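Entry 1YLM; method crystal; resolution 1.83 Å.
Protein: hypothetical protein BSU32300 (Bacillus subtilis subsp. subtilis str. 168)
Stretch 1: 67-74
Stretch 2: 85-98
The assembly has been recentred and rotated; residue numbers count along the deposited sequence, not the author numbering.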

ATOM      1  N   SER A  67       5.577 -17.817  -3.807  1.00 32.48           N
ATOM      2  CA  SER A  67       5.281 -16.534  -3.164  1.00 32.97           C
ATOM      3  C   SER A  67       5.755 -15.400  -4.066  1.00 32.50           C
ATOM      4  O   SER A  67       6.535 -15.634  -4.991  1.00 32.43           O
ATOM      5  CB  SER A  67       6.035 -16.426  -1.839  1.00 32.71           C
ATOM      6  OG  SER A  67       7.439 -16.297  -2.077  1.00 34.89           O
ATOM      7  N   TYR A  68       5.326 -14.168  -3.779  1.00 32.37           N
ATOM      8  CA  TYR A  68       5.799 -13.032  -4.575  1.00 31.84           C
ATOM      9  C   TYR A  68       7.331 -12.953  -4.608  1.00 31.50           C
ATOM     10  O   TYR A  68       7.913 -12.462  -5.575  1.00 31.27           O
ATOM     11  CB  TYR A  68       5.136 -11.701  -4.163  1.00 31.65           C
ATOM     12  CG  TYR A  68       5.548 -11.138  -2.827  1.00 31.46           C
ATOM     13  CD1 TYR A  68       6.811 -10.564  -2.639  1.00 32.04           C
ATOM     14  CD2 TYR A  68       4.661 -11.142  -1.757  1.00 32.27           C
ATOM     15  CE1 TYR A  68       7.184 -10.031  -1.407  1.00 31.23           C
ATOM     16  CE2 TYR A  68       5.020 -10.612  -0.520  1.00 31.63           C
ATOM     17  CZ  TYR A  68       6.283 -10.058  -0.352  1.00 32.01           C
ATOM     18  OH  TYR A  68       6.626  -9.524   0.875  1.00 31.46           O
ATOM     19  N   ASP A  69       7.979 -13.487  -3.569  1.00 31.28           N
ATOM     20  CA  ASP A  69       9.436 -13.457  -3.473  1.00 31.83           C
ATOM     21  C   ASP A  69      10.161 -14.332  -4.494  1.00 30.88           C
ATOM     22  O   ASP A  69      11.360 -14.138  -4.727  1.00 31.49           O
ATOM     23  CB  ASP A  69       9.900 -13.831  -2.060  1.00 32.75           C
ATOM     24  CG  ASP A  69       9.971 -12.636  -1.145  1.00 36.46           C
ATOM     25  OD1 ASP A  69      10.570 -11.599  -1.542  1.00 40.43           O
ATOM     26  OD2 ASP A  69       9.422 -12.725  -0.027  1.00 40.55           O
ATOM     27  N   ASP A  70       9.437 -15.285  -5.087  1.00 29.17           N
ATOM     28  CA  ASP A  70      10.005 -16.219  -6.075  1.00 27.74           C
ATOM     29  C   ASP A  70      10.011 -15.651  -7.502  1.00 25.82           C
ATOM     30  O   ASP A  70      10.761 -16.120  -8.374  1.00 25.49           O
ATOM     31  CB  ASP A  70       9.214 -17.528  -6.054  1.00 28.11           C
ATOM     32  CG  ASP A  70       9.236 -18.191  -4.695  1.00 30.48           C
ATOM     33  OD1 ASP A  70      10.351 -18.499  -4.215  1.00 32.93           O
ATOM     34  OD2 ASP A  70       8.143 -18.388  -4.104  1.00 34.23           O
ATOM     35  N   ILE A  71       9.185 -14.639  -7.721  1.00 23.68           N
ATOM     36  CA  ILE A  71       8.996 -14.035  -9.047  1.00 22.21           C
ATOM     37  C   ILE A  71      10.296 -13.674  -9.773  1.00 21.79           C
ATOM     38  O   ILE A  71      10.474 -14.025 -10.950  1.00 20.81           O
ATOM     39  CB  ILE A  71       8.018 -12.826  -8.962  1.00 22.34           C
ATOM     40  CG1 ILE A  71       6.623 -13.333  -8.596  1.00 21.43           C
ATOM     41  CG2 ILE A  71       7.979 -12.051 -10.276  1.00 20.61           C
ATOM     42  CD1 ILE A  71       5.631 -12.273  -8.168  1.00 21.54           C
HETATM   43  N   MSE A  72      11.216 -12.999  -9.078  1.00 21.19           N
HETATM   44  CA  MSE A  72      12.432 -12.497  -9.735  1.00 21.90           C
HETATM   45  C   MSE A  72      13.336 -13.626 -10.170  1.00 21.28           C
HETATM   46  O   MSE A  72      13.927 -13.578 -11.244  1.00 20.59           O
HETATM   47  CB  MSE A  72      13.217 -11.537  -8.833  1.00 22.61           C
HETATM   48  CG  MSE A  72      12.492 -10.238  -8.531  1.00 24.58           C
HETATM   49 SE   MSE A  72      11.949  -9.186 -10.128  1.00 39.85          SE
HETATM   50  CE  MSE A  72      13.489  -9.586 -11.260  1.00 10.79           C
ATOM     51  N   ASP A  73      13.440 -14.634  -9.314  1.00 20.65           N
ATOM     52  CA  ASP A  73      14.232 -15.820  -9.595  1.00 21.00           C
ATOM     53  C   ASP A  73      13.762 -16.509 -10.875  1.00 20.25           C
ATOM     54  O   ASP A  73      14.567 -16.959 -11.674  1.00 20.72           O
ATOM     55  CB  ASP A  73      14.176 -16.776  -8.400  1.00 21.77           C
ATOM     56  CG  ASP A  73      14.969 -16.252  -7.193  1.00 24.07           C
ATOM     57  OD1 ASP A  73      15.887 -15.421  -7.395  1.00 26.00           O
ATOM     58  OD2 ASP A  73      14.654 -16.669  -6.054  1.00 27.27           O
ATOM     59  N   ILE A  74      12.456 -16.547 -11.080  1.00 19.85           N
ATOM     60  CA  ILE A  74      11.894 -17.154 -12.296  1.00 19.30           C
ATOM     61  C   ILE A  74      12.215 -16.308 -13.541  1.00 19.08           C
ATOM     62  O   ILE A  74      12.652 -16.841 -14.572  1.00 18.55           O
ATOM     63  CB  ILE A  74      10.377 -17.435 -12.129  1.00 19.75           C
ATOM     64  CG1 ILE A  74      10.154 -18.543 -11.079  1.00 18.64           C
ATOM     65  CG2 ILE A  74       9.751 -17.804 -13.498  1.00 18.48           C
ATOM     66  CD1 ILE A  74       8.809 -18.446 -10.365  1.00 21.61           C
ATOM     67  N   GLU A  85      20.735  -7.988 -11.988  1.00 24.59           N
ATOM     68  CA  GLU A  85      19.490  -7.210 -11.959  1.00 24.50           C
ATOM     69  C   GLU A  85      18.445  -7.824 -11.031  1.00 24.03           C
ATOM     70  O   GLU A  85      17.825  -7.113 -10.220  1.00 23.26           O
ATOM     71  CB  GLU A  85      18.918  -7.035 -13.362  1.00 24.72           C
ATOM     72  CG  GLU A  85      19.709  -6.047 -14.194  1.00 26.82           C
ATOM     73  CD  GLU A  85      19.324  -6.046 -15.654  1.00 27.17           C
ATOM     74  OE1 GLU A  85      18.788  -7.056 -16.166  1.00 27.22           O
ATOM     75  OE2 GLU A  85      19.585  -5.015 -16.301  1.00 31.29           O
ATOM     76  N   GLY A  86      18.266  -9.145 -11.134  1.00 23.25           N
ATOM     77  CA  GLY A  86      17.317  -9.870 -10.300  1.00 23.27           C
ATOM     78  C   GLY A  86      17.605  -9.727  -8.813  1.00 23.23           C
ATOM     79  O   GLY A  86      16.701  -9.441  -8.027  1.00 22.90           O
ATOM     80  N   ASP A  87      18.866  -9.906  -8.437  1.00 22.85           N
ATOM     81  CA  ASP A  87      19.301  -9.795  -7.043  1.00 23.16           C
ATOM     82  C   ASP A  87      19.051  -8.400  -6.513  1.00 22.43           C
ATOM     83  O   ASP A  87      18.531  -8.241  -5.404  1.00 22.82           O
ATOM     84  CB  ASP A  87      20.794 -10.138  -6.912  1.00 23.36           C
ATOM     85  CG  ASP A  87      21.089 -11.618  -7.136  1.00 26.89           C
ATOM     86  OD1 ASP A  87      20.165 -12.465  -7.020  1.00 30.09           O
ATOM     87  OD2 ASP A  87      22.269 -11.936  -7.406  1.00 31.32           O
ATOM     88  N   GLU A  88      19.399  -7.403  -7.320  1.00 22.07           N
ATOM     89  CA  GLU A  88      19.187  -5.996  -6.967  1.00 21.94           C
ATOM     90  C   GLU A  88      17.710  -5.688  -6.753  1.00 21.48           C
ATOM     91  O   GLU A  88      17.330  -5.093  -5.745  1.00 20.81           O
ATOM     92  CB  GLU A  88      19.751  -5.082  -8.042  1.00 22.11           C
ATOM     93  CG  GLU A  88      21.273  -4.950  -7.993  1.00 24.30           C
ATOM     94  CD  GLU A  88      21.761  -3.732  -8.728  1.00 27.53           C
ATOM     95  OE1 GLU A  88      21.434  -2.606  -8.296  1.00 28.90           O
ATOM     96  OE2 GLU A  88      22.480  -3.890  -9.733  1.00 29.00           O
ATOM     97  N   LEU A  89      16.871  -6.112  -7.700  1.00 20.53           N
ATOM     98  CA  LEU A  89      15.429  -5.873  -7.582  1.00 19.26           C
ATOM     99  C   LEU A  89      14.843  -6.594  -6.371  1.00 19.25           C
ATOM    100  O   LEU A  89      13.982  -6.050  -5.684  1.00 18.80           O
ATOM    101  CB  LEU A  89      14.696  -6.215  -8.884  1.00 19.05           C
ATOM    102  CG  LEU A  89      15.101  -5.331 -10.088  1.00 18.87           C
ATOM    103  CD1 LEU A  89      14.349  -5.720 -11.357  1.00 18.84           C
ATOM    104  CD2 LEU A  89      14.952  -3.843  -9.848  1.00 20.04           C
ATOM    105  N   LYS A  90      15.348  -7.787  -6.070  1.00 18.71           N
ATOM    106  CA  LYS A  90      14.926  -8.507  -4.870  1.00 19.43           C
ATOM    107  C   LYS A  90      15.149  -7.692  -3.584  1.00 19.32           C
ATOM    108  O   LYS A  90      14.349  -7.767  -2.652  1.00 18.16           O
ATOM    109  CB  LYS A  90      15.647  -9.848  -4.750  1.00 19.17           C
ATOM    110  CG  LYS A  90      15.111 -10.963  -5.667  1.00 20.48           C
ATOM    111  CD  LYS A  90      16.126 -12.117  -5.750  1.00 21.21           C
ATOM    112  CE  LYS A  90      15.770 -13.227  -4.811  1.00 26.38           C
ATOM    113  NZ  LYS A  90      16.754 -14.350  -4.937  1.00 27.25           N
ATOM    114  N   LYS A  91      16.241  -6.934  -3.530  1.00 19.39           N
ATOM    115  CA  LYS A  91      16.566  -6.150  -2.327  1.00 20.51           C
ATOM    116  C   LYS A  91      15.541  -5.041  -2.081  1.00 19.55           C
ATOM    117  O   LYS A  91      15.200  -4.761  -0.924  1.00 18.67           O
ATOM    118  CB  LYS A  91      17.987  -5.574  -2.411  1.00 21.13           C
ATOM    119  CG  LYS A  91      19.081  -6.651  -2.380  1.00 21.72           C
ATOM    120  CD  LYS A  91      20.469  -6.054  -2.656  1.00 23.37           C
ATOM    121  CE  LYS A  91      21.568  -7.160  -2.619  1.00 26.13           C
ATOM    122  NZ  LYS A  91      21.448  -8.041  -1.439  1.00 30.64           N
ATOM    123  N   LEU A  92      15.030  -4.437  -3.161  1.00 18.35           N
ATOM    124  CA  LEU A  92      13.936  -3.466  -3.036  1.00 18.22           C
ATOM    125  C   LEU A  92      12.643  -4.157  -2.646  1.00 17.11           C
ATOM    126  O   LEU A  92      11.913  -3.686  -1.765  1.00 16.16           O
ATOM    127  CB  LEU A  92      13.705  -2.669  -4.332  1.00 18.10           C
ATOM    128  CG  LEU A  92      12.497  -1.704  -4.278  1.00 18.58           C
ATOM    129  CD1 LEU A  92      12.636  -0.614  -3.188  1.00 21.10           C
ATOM    130  CD2 LEU A  92      12.278  -1.059  -5.641  1.00 19.55           C
ATOM    131  N   ILE A  93      12.346  -5.272  -3.319  1.00 16.65           N
ATOM    132  CA  ILE A  93      11.129  -6.030  -3.048  1.00 16.36           C
ATOM    133  C   ILE A  93      11.022  -6.457  -1.575  1.00 16.06           C
ATOM    134  O   ILE A  93       9.926  -6.511  -1.002  1.00 14.71           O
ATOM    135  CB  ILE A  93      11.040  -7.258  -4.009  1.00 16.08           C
ATOM    136  CG1 ILE A  93      10.760  -6.764  -5.445  1.00 16.35           C
ATOM    137  CG2 ILE A  93      10.001  -8.284  -3.519  1.00 15.62           C
ATOM    138  CD1 ILE A  93      11.071  -7.781  -6.555  1.00 17.86           C
ATOM    139  N   ALA A  94      12.166  -6.745  -0.963  1.00 16.56           N
ATOM    140  CA  ALA A  94      12.210  -7.124   0.449  1.00 16.91           C
ATOM    141  C   ALA A  94      11.646  -6.034   1.371  1.00 16.55           C
ATOM    142  O   ALA A  94      11.281  -6.323   2.510  1.00 16.98           O
ATOM    143  CB  ALA A  94      13.638  -7.501   0.847  1.00 17.02           C
ATOM    144  N   TYR A  95      11.546  -4.798   0.866  1.00 16.38           N
ATOM    145  CA  TYR A  95      10.947  -3.697   1.640  1.00 16.76           C
ATOM    146  C   TYR A  95       9.404  -3.690   1.649  1.00 16.28           C
ATOM    147  O   TYR A  95       8.784  -2.934   2.394  1.00 15.29           O
ATOM    148  CB  TYR A  95      11.525  -2.328   1.206  1.00 17.12           C
ATOM    149  CG  TYR A  95      11.611  -1.342   2.353  1.00 18.69           C
ATOM    150  CD1 TYR A  95      12.594  -1.473   3.334  1.00 19.59           C
ATOM    151  CD2 TYR A  95      10.691  -0.287   2.475  1.00 20.02           C
ATOM    152  CE1 TYR A  95      12.678  -0.581   4.395  1.00 19.42           C
ATOM    153  CE2 TYR A  95      10.757   0.608   3.561  1.00 18.17           C
ATOM    154  CZ  TYR A  95      11.757   0.454   4.508  1.00 18.69           C
ATOM    155  OH  TYR A  95      11.866   1.324   5.582  1.00 17.53           O
ATOM    156  N   ARG A  96       8.783  -4.537   0.822  1.00 16.74           N
ATOM    157  CA  ARG A  96       7.333  -4.534   0.660  1.00 16.76           C
ATOM    158  C   ARG A  96       6.598  -4.728   1.978  1.00 16.74           C
ATOM    159  O   ARG A  96       5.662  -4.005   2.263  1.00 15.72           O
ATOM    160  CB  ARG A  96       6.872  -5.596  -0.340  1.00 16.89           C
ATOM    161  CG  ARG A  96       5.412  -5.418  -0.766  1.00 17.89           C
ATOM    162  CD  ARG A  96       4.939  -6.596  -1.623  1.00 19.19           C
ATOM    163  NE  ARG A  96       3.562  -6.404  -2.085  1.00 20.36           N
ATOM    164  CZ  ARG A  96       2.474  -6.888  -1.490  1.00 23.66           C
ATOM    165  NH1 ARG A  96       2.559  -7.629  -0.382  1.00 22.23           N
ATOM    166  NH2 ARG A  96       1.279  -6.635  -2.016  1.00 23.39           N
ATOM    167  N   LYS A  97       7.017  -5.705   2.778  1.00 16.94           N
ATOM    168  CA  LYS A  97       6.303  -5.999   4.025  1.00 17.96           C
ATOM    169  C   LYS A  97       6.288  -4.789   4.967  1.00 17.06           C
ATOM    170  O   LYS A  97       5.273  -4.512   5.607  1.00 17.11           O
ATOM    171  CB  LYS A  97       6.909  -7.226   4.733  1.00 17.67           C
ATOM    172  CG  LYS A  97       6.161  -7.669   5.986  1.00 21.15           C
ATOM    173  CD  LYS A  97       6.899  -8.842   6.660  1.00 20.87           C
ATOM    174  CE  LYS A  97       6.096  -9.445   7.830  1.00 25.29           C
ATOM    175  NZ  LYS A  97       6.792 -10.673   8.395  1.00 26.35           N
ATOM    176  N   THR A  98       7.402  -4.066   5.031  1.00 17.21           N
ATOM    177  CA  THR A  98       7.470  -2.840   5.823  1.00 17.28           C
ATOM    178  C   THR A  98       6.479  -1.791   5.319  1.00 17.65           C
ATOM    179  O   THR A  98       5.781  -1.144   6.110  1.00 16.72           O
ATOM    180  CB  THR A  98       8.903  -2.261   5.850  1.00 18.22           C
ATOM    181  OG1 THR A  98       9.788  -3.239   6.429  1.00 19.65           O
ATOM    182  CG2 THR A  98       8.941  -0.988   6.692  1.00 16.85           C
TER
HETATM  183  O   HOH W   1       4.408  -8.122   1.872  1.00 22.53           O
HETATM  184  O   HOH W   2       8.828  -7.901   1.766  1.00 23.50           O
HETATM  185  O   HOH W   3      12.994 -10.026  -1.851  1.00 30.10           O

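Stretch 2 enters the contact at Gly86, where the two backbones come nearest: its CA lies 5.6 Å from the CA of Met72, a selenomethionine. The tip of Met72 packs on the helix backbone at Gly86, Met72 CE standing 4.0 Å from Gly86 CA. One turn on, Leu89 points toward stretch 1 and closes another side of this site, its CD1 4.0 Å from Met72 CE. Lys90 serves two purposes. Its aliphatic part packs on Met72 (Lys90 CG to Met72 CB, 3.7 Å), while its amino group reaches the carboxylate of Asp73 in a salt bridge, with a hydrogen bond of 2.8 Å from Lys90 NZ to Asp73 OD1 and a weak one of 3.3 Å from Lys90 NZ to Asp73 OD2. Both CA-to-CB bonds run sideways, yet the ends of the side chains come nearer and the charges meet. Water 3 lies within hydrogen-bonding reach of both Lys90 O (2.8 Å) and Asp69 OD1 (2.9 Å). Ile93 completes the hole of Gly86, Leu89, Lys90 and Ile93 that receives Met72; its CD1 is 3.5 Å from Met72 CG, and its CG2 lies at the edge of the Tyr68 ring, 3.9 Å from Tyr68 CE1. A type I turn from Ile93 to Arg96 follows, with Ala94 and Tyr95 pointing away. Arg96 then lays its CD over one face of the Tyr68 ring, 4.1 Å from the centroid, a CH-pi contact; Arg96 CZ is 5.1 Å from that centroid, so any cation-pi attraction is weak at most. Water 1 joins Tyr68 OH (2.8 Å) to Arg96 NH1 (3.0 Å). Water 2 lies 2.9 Å from Tyr68 OH, donates to Ile93 O (3.3 Å) and accepts from Lys97 N (3.0 Å), tying the phenol to the backbone around the turn.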